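Local atomic coordinates of leucyl aminopeptidase (Trypanosoma brucei brucei, PDB entry 5NTD), a protein that probably removes leucine and other amino acids from the N-termini of peptides, as an M17 metal-dependent aminopeptidase that binds manganese and the inhibitor bestatin. Residues Thr279-Ile291 / Leu389-Leu402. Numbering follows the deposited sequence.
Sequences TPVKKVSLVGKGI and LSFTPDVVIDMATL. With MN (manganese (II) ion), chain B; BES (2-(3-amino-2-hydroxy-4-phenyl-butyrylamino)-4-methyl-pentanoic acid), chain C.
Strands 283-291 and 395-400 run parallel, their axes 16° apart, joined by hydrogen bonds in which Val395, Ile397 and Met399 N donate to Lys283, Ser285 and Val287 O, and Ser285, Val287 and Lys289 N to Val395, Ile397 and Met399 O. At the N-terminal end Asp394 adds a side-chain bond: its OD2 takes the N-H of Lys283 at 2.9 Å from Lys283 N, on the anti side and 27° out of the carboxylate plane, while its own N donates to Lys283 O. A short acidic side chain suits this place because it can turn back onto the partner backbone. Lys283 and Phe391 slide past each other in opposite directions, Lys283 CD approaching the ring obliquely, 3.8 Å from Phe391 CD2.

On one face branched apolar residues Val284, Leu286, Val395 and Ile397 pack against one another, as suits a buried sheet: Leu286 CD2 lies 3.9 Å from Ile397 CB, the two side chains pointing the same way. The other face carries Ser285, small enough to admit the Pro393 ring, whose CB and CG both lie 3.4 Å from Ser285 OG; this hydroxyl is hydrogen-bonded to Ser336.

Further along, Lys289 CB rests on Ala400 CB, where a methyl leaves room for the lysine chain. With CG anti to the backbone N (chi1 176°) and extended beyond, that chain carries NZ to a manganese ion at 2.1 Å, which bestatin also binds through N2 and O2. Asp294, Asp312 and Glu373 complete the site, probably the catalytic centre as in M17 aminopeptidases, to which strand 283-291 gives one ligand. The pair lies in a mixed sheet between strands 334-344 and 490-495, helix 511-519 packed on the Leu286 and Ile397 face and helix 374-387 on the Ser285 and Val396 face.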
loop_
_atom_site.group_PDB
_atom_site.type_symbol
_atom_site.label_atom_id
_atom_site.label_comp_id
_atom_site.label_asym_id
_atom_site.label_seq_id
_atom_site.Cartn_x
_atom_site.Cartn_y
_atom_site.Cartn_z
ATOM N N THR G 279 -28.003 -45.522 25.912
ATOM C CA THR G 279 -28.692 -44.352 25.342
ATOM C C THR G 279 -27.843 -43.091 25.510
ATOM O O THR G 279 -27.490 -42.724 26.636
ATOM C CB THR G 279 -30.118 -44.089 25.912
ATOM O OG1 THR G 279 -30.076 -44.081 27.340
ATOM C CG2 THR G 279 -31.055 -45.195 25.414
ATOM N N PRO G 280 -27.516 -42.414 24.393
ATOM C CA PRO G 280 -26.716 -41.198 24.497
ATOM C C PRO G 280 -27.476 -40.073 25.131
ATOM O O PRO G 280 -28.672 -39.927 24.907
ATOM C CB PRO G 280 -26.379 -40.865 23.044
ATOM C CG PRO G 280 -26.986 -41.936 22.188
ATOM C CD PRO G 280 -27.931 -42.714 23.008
ATOM N N VAL G 281 -26.780 -39.247 25.887
ATOM C CA VAL G 281 -27.445 -38.065 26.496
ATOM C C VAL G 281 -27.821 -37.026 25.424
ATOM O O VAL G 281 -28.615 -36.150 25.653
ATOM C CB VAL G 281 -26.608 -37.377 27.612
ATOM C CG1 VAL G 281 -26.287 -38.338 28.728
ATOM C CG2 VAL G 281 -25.312 -36.768 27.078
ATOM N N LYS G 282 -27.151 -37.121 24.278
ATOM C CA LYS G 282 -27.272 -36.175 23.170
ATOM C C LYS G 282 -26.636 -36.735 21.928
ATOM O O LYS G 282 -25.688 -37.506 21.976
ATOM C CB LYS G 282 -26.538 -34.848 23.509
ATOM C CG LYS G 282 -27.159 -33.570 22.957
ATOM C CD LYS G 282 -28.523 -33.351 23.578
ATOM C CE LYS G 282 -28.647 -32.017 24.255
ATOM N NZ LYS G 282 -29.905 -32.019 25.044
ATOM N N LYS G 283 -27.133 -36.278 20.802
ATOM C CA LYS G 283 -26.461 -36.527 19.505
ATOM C C LYS G 283 -25.834 -35.225 18.992
ATOM O O LYS G 283 -26.533 -34.226 18.742
ATOM C CB LYS G 283 -27.434 -37.078 18.473
ATOM C CG LYS G 283 -28.209 -38.289 18.951
ATOM C CD LYS G 283 -28.931 -38.952 17.782
ATOM C CE LYS G 283 -30.245 -39.619 18.174
ATOM N NZ LYS G 283 -31.387 -38.785 17.669
ATOM N N VAL G 284 -24.517 -35.257 18.838
ATOM C CA VAL G 284 -23.754 -34.075 18.479
ATOM C C VAL G 284 -22.924 -34.355 17.244
ATOM O O VAL G 284 -22.185 -35.313 17.188
ATOM C CB VAL G 284 -22.825 -33.618 19.616
ATOM C CG1 VAL G 284 -22.083 -32.361 19.222
ATOM C CG2 VAL G 284 -23.606 -33.357 20.880
ATOM N N SER G 285 -23.035 -33.463 16.274
ATOM C CA SER G 285 -22.191 -33.472 15.060
ATOM C C SER G 285 -21.158 -32.371 15.121
ATOM O O SER G 285 -21.488 -31.189 15.272
ATOM C CB SER G 285 -23.003 -33.315 13.804
ATOM O OG SER G 285 -23.742 -34.491 13.524
ATOM N N LEU G 286 -19.911 -32.780 15.021
ATOM C CA LEU G 286 -18.788 -31.868 15.000
ATOM C C LEU G 286 -18.351 -31.672 13.565
ATOM O O LEU G 286 -18.257 -32.632 12.804
ATOM C CB LEU G 286 -17.597 -32.397 15.798
ATOM C CG LEU G 286 -17.897 -32.809 17.240
ATOM C CD1 LEU G 286 -16.677 -33.478 17.869
ATOM C CD2 LEU G 286 -18.301 -31.609 18.089
ATOM N N VAL G 287 -18.027 -30.431 13.218
ATOM C CA VAL G 287 -17.499 -30.102 11.880
ATOM C C VAL G 287 -16.291 -29.162 12.027
ATOM O O VAL G 287 -16.383 -28.153 12.657
ATOM C CB VAL G 287 -18.568 -29.424 11.025
ATOM C CG1 VAL G 287 -18.055 -29.199 9.609
ATOM C CG2 VAL G 287 -19.815 -30.281 10.980
ATOM N N GLY G 288 -15.178 -29.541 11.439
ATOM C CA GLY G 288 -13.939 -28.796 11.593
ATOM C C GLY G 288 -13.324 -28.319 10.287
ATOM O O GLY G 288 -13.274 -29.051 9.313
ATOM N N LYS G 289 -12.887 -27.063 10.287
ATOM C CA LYS G 289 -12.173 -26.464 9.126
ATOM C C LYS G 289 -10.778 -27.061 9.135
ATOM O O LYS G 289 -9.966 -26.778 10.017
ATOM C CB LYS G 289 -12.123 -24.923 9.194
ATOM C CG LYS G 289 -11.317 -24.265 8.075
ATOM C CD LYS G 289 -11.113 -22.744 8.273
ATOM C CE LYS G 289 -10.193 -22.126 7.207
ATOM N NZ LYS G 289 -9.798 -20.698 7.371
ATOM N N GLY G 290 -10.514 -27.887 8.146
ATOM C CA GLY G 290 -9.222 -28.557 8.026
ATOM C C GLY G 290 -8.396 -28.072 6.864
ATOM O O GLY G 290 -7.994 -28.835 5.986
ATOM N N ILE G 291 -8.167 -26.774 6.834
ATOM C CA ILE G 291 -7.369 -26.175 5.741
ATOM C C ILE G 291 -5.919 -26.331 6.146
ATOM O O ILE G 291 -5.387 -25.560 6.945
ATOM C CB ILE G 291 -7.747 -24.717 5.441
ATOM C CG1 ILE G 291 -9.213 -24.651 4.986
ATOM C CG2 ILE G 291 -6.842 -24.118 4.374
ATOM C CD1 ILE G 291 -9.561 -25.440 3.727
ATOM N N LEU G 389 -26.105 -38.146 7.242
ATOM C CA LEU G 389 -25.698 -39.189 8.231
ATOM C C LEU G 389 -26.879 -40.086 8.574
ATOM O O LEU G 389 -28.015 -39.807 8.225
ATOM C CB LEU G 389 -25.108 -38.562 9.515
ATOM C CG LEU G 389 -23.923 -37.643 9.290
ATOM C CD1 LEU G 389 -23.397 -37.144 10.626
ATOM C CD2 LEU G 389 -22.804 -38.332 8.514
ATOM N N SER G 390 -26.578 -41.170 9.257
ATOM C CA SER G 390 -27.638 -42.144 9.684
ATOM C C SER G 390 -28.482 -41.632 10.853
ATOM O O SER G 390 -29.473 -42.235 11.193
ATOM C CB SER G 390 -27.034 -43.477 10.085
ATOM O OG SER G 390 -26.043 -43.253 11.085
ATOM N N PHE G 391 -28.068 -40.542 11.467
ATOM C CA PHE G 391 -28.889 -39.849 12.469
ATOM C C PHE G 391 -28.913 -38.363 12.163
ATOM O O PHE G 391 -28.101 -37.862 11.386
ATOM C CB PHE G 391 -28.333 -40.071 13.864
ATOM C CG PHE G 391 -26.994 -39.402 14.095
ATOM C CD1 PHE G 391 -25.816 -40.039 13.759
ATOM C CD2 PHE G 391 -26.931 -38.155 14.705
ATOM C CE1 PHE G 391 -24.587 -39.446 14.008
ATOM C CE2 PHE G 391 -25.708 -37.546 14.964
ATOM C CZ PHE G 391 -24.533 -38.188 14.605
ATOM N N THR G 392 -29.831 -37.666 12.810
ATOM C CA THR G 392 -29.898 -36.200 12.738
ATOM C C THR G 392 -29.449 -35.655 14.081
ATOM O O THR G 392 -30.009 -36.013 15.092
ATOM C CB THR G 392 -31.318 -35.698 12.440
ATOM O OG1 THR G 392 -31.757 -36.259 11.194
ATOM C CG2 THR G 392 -31.354 -34.162 12.283
ATOM N N PRO G 393 -28.431 -34.762 14.101
ATOM C CA PRO G 393 -27.920 -34.316 15.377
ATOM C C PRO G 393 -28.834 -33.343 16.063
ATOM O O PRO G 393 -29.608 -32.650 15.428
ATOM C CB PRO G 393 -26.622 -33.615 14.998
ATOM C CG PRO G 393 -26.852 -33.124 13.623
ATOM C CD PRO G 393 -27.645 -34.212 12.982
ATOM N N ASP G 394 -28.723 -33.325 17.381
ATOM C CA ASP G 394 -29.421 -32.357 18.216
ATOM C C ASP G 394 -28.670 -31.043 18.206
ATOM O O ASP G 394 -29.255 -29.983 18.402
ATOM C CB ASP G 394 -29.524 -32.840 19.672
ATOM C CG ASP G 394 -30.284 -34.167 19.798
ATOM O OD1 ASP G 394 -31.384 -34.285 19.206
ATOM O OD2 ASP G 394 -29.737 -35.087 20.459
ATOM N N VAL G 395 -27.364 -31.163 18.091
ATOM C CA VAL G 395 -26.461 -30.031 18.188
ATOM C C VAL G 395 -25.401 -30.186 17.129
ATOM O O VAL G 395 -24.826 -31.250 16.972
ATOM C CB VAL G 395 -25.754 -29.948 19.553
ATOM C CG1 VAL G 395 -24.814 -28.756 19.600
ATOM C CG2 VAL G 395 -26.765 -29.838 20.678
ATOM N N VAL G 396 -25.135 -29.094 16.425
ATOM C CA VAL G 396 -24.016 -29.027 15.470
ATOM C C VAL G 396 -23.007 -28.019 15.996
ATOM O O VAL G 396 -23.363 -26.889 16.317
ATOM C CB VAL G 396 -24.435 -28.591 14.081
ATOM C CG1 VAL G 396 -23.221 -28.406 13.176
ATOM C CG2 VAL G 396 -25.350 -29.609 13.468
ATOM N N ILE G 397 -21.759 -28.465 16.104
ATOM C CA ILE G 397 -20.669 -27.596 16.522
ATOM C C ILE G 397 -19.663 -27.554 15.408
ATOM O O ILE G 397 -19.092 -28.591 15.030
ATOM C CB ILE G 397 -19.950 -28.080 17.784
ATOM C CG1 ILE G 397 -20.928 -28.251 18.937
ATOM C CG2 ILE G 397 -18.847 -27.100 18.192
ATOM C CD1 ILE G 397 -20.309 -28.919 20.150
ATOM N N ASP G 398 -19.456 -26.374 14.855
ATOM C CA ASP G 398 -18.358 -26.229 13.890
ATOM C C ASP G 398 -17.258 -25.392 14.547
ATOM O O ASP G 398 -17.540 -24.461 15.295
ATOM C CB ASP G 398 -18.825 -25.677 12.545
ATOM C CG ASP G 398 -18.991 -24.171 12.546
ATOM O OD1 ASP G 398 -17.958 -23.479 12.569
ATOM O OD2 ASP G 398 -20.151 -23.722 12.594
ATOM N N MET G 399 -16.033 -25.786 14.286
ATOM C CA MET G 399 -14.862 -25.110 14.822
ATOM C C MET G 399 -13.920 -24.783 13.683
ATOM O O MET G 399 -13.628 -25.629 12.860
ATOM C CB MET G 399 -14.120 -25.951 15.865
ATOM C CG MET G 399 -15.009 -26.383 17.029
ATOM S SD MET G 399 -14.124 -27.288 18.298
ATOM C CE MET G 399 -13.906 -26.041 19.528
ATOM N N ALA G 400 -13.452 -23.541 13.666
ATOM C CA ALA G 400 -12.691 -23.027 12.511
ATOM C C ALA G 400 -11.846 -21.836 12.845
ATOM O O ALA G 400 -12.250 -20.949 13.575
ATOM C CB ALA G 400 -13.644 -22.677 11.406
ATOM N N THR G 401 -10.660 -21.840 12.283
ATOM C CA THR G 401 -9.763 -20.657 12.313
ATOM C C THR G 401 -10.202 -19.689 11.210
ATOM O O THR G 401 -9.585 -19.585 10.162
ATOM C CB THR G 401 -8.306 -21.069 12.114
ATOM O OG1 THR G 401 -8.224 -21.967 10.995
ATOM C CG2 THR G 401 -7.806 -21.777 13.343
ATOM N N LEU G 402 -11.320 -19.052 11.427
ATOM C CA LEU G 402 -12.107 -18.563 10.306
ATOM C C LEU G 402 -11.840 -17.106 9.865
ATOM O O LEU G 402 -11.853 -16.848 8.673
ATOM C CB LEU G 402 -13.617 -18.777 10.529
ATOM C CG LEU G 402 -14.474 -18.745 9.256
ATOM C CD1 LEU G 402 -14.031 -19.790 8.238
ATOM C CD2 LEU G 402 -15.929 -18.943 9.600
HETATM MN MN MN B . -8.397 -19.964 6.052
HETATM N N2 BES C . -7.783 -18.803 7.590
HETATM C C1 BES C . -8.074 -17.379 7.440
HETATM C C6 BES C . -8.431 -16.680 8.775
HETATM C C7 BES C . -7.296 -16.242 9.659
HETATM C C8 BES C . -6.703 -17.128 10.548
HETATM C C12 BES C . -6.855 -14.925 9.645
HETATM C C9 BES C . -5.660 -16.719 11.375
HETATM C C11 BES C . -5.801 -14.510 10.474
HETATM C C10 BES C . -5.196 -15.406 11.335
HETATM C C2 BES C . -9.223 -17.278 6.414
HETATM O O2 BES C . -9.245 -18.357 5.430
HETATM C C3 BES C . -9.050 -15.993 5.658
HETATM O O3 BES C . -8.321 -16.096 4.644
HETATM N N1 BES C . -9.747 -14.963 6.165
HETATM C C4 BES C . -9.768 -13.631 5.639
HETATM C C13 BES C . -10.908 -13.432 4.646
HETATM C C14 BES C . -10.781 -12.190 3.765
HETATM C C15 BES C . -9.424 -11.926 3.125
HETATM C C16 BES C . -11.771 -12.278 2.630
HETATM C C5 BES C . -9.959 -12.631 6.728
HETATM O O1 BES C . -9.300 -11.593 6.666
HETATM O O4 BES C . -10.763 -12.853 7.638
HETATM O O HOH W 1 -31.988 -39.460 14.418
HETATM O O HOH W 2 -9.431 -24.394 11.353
#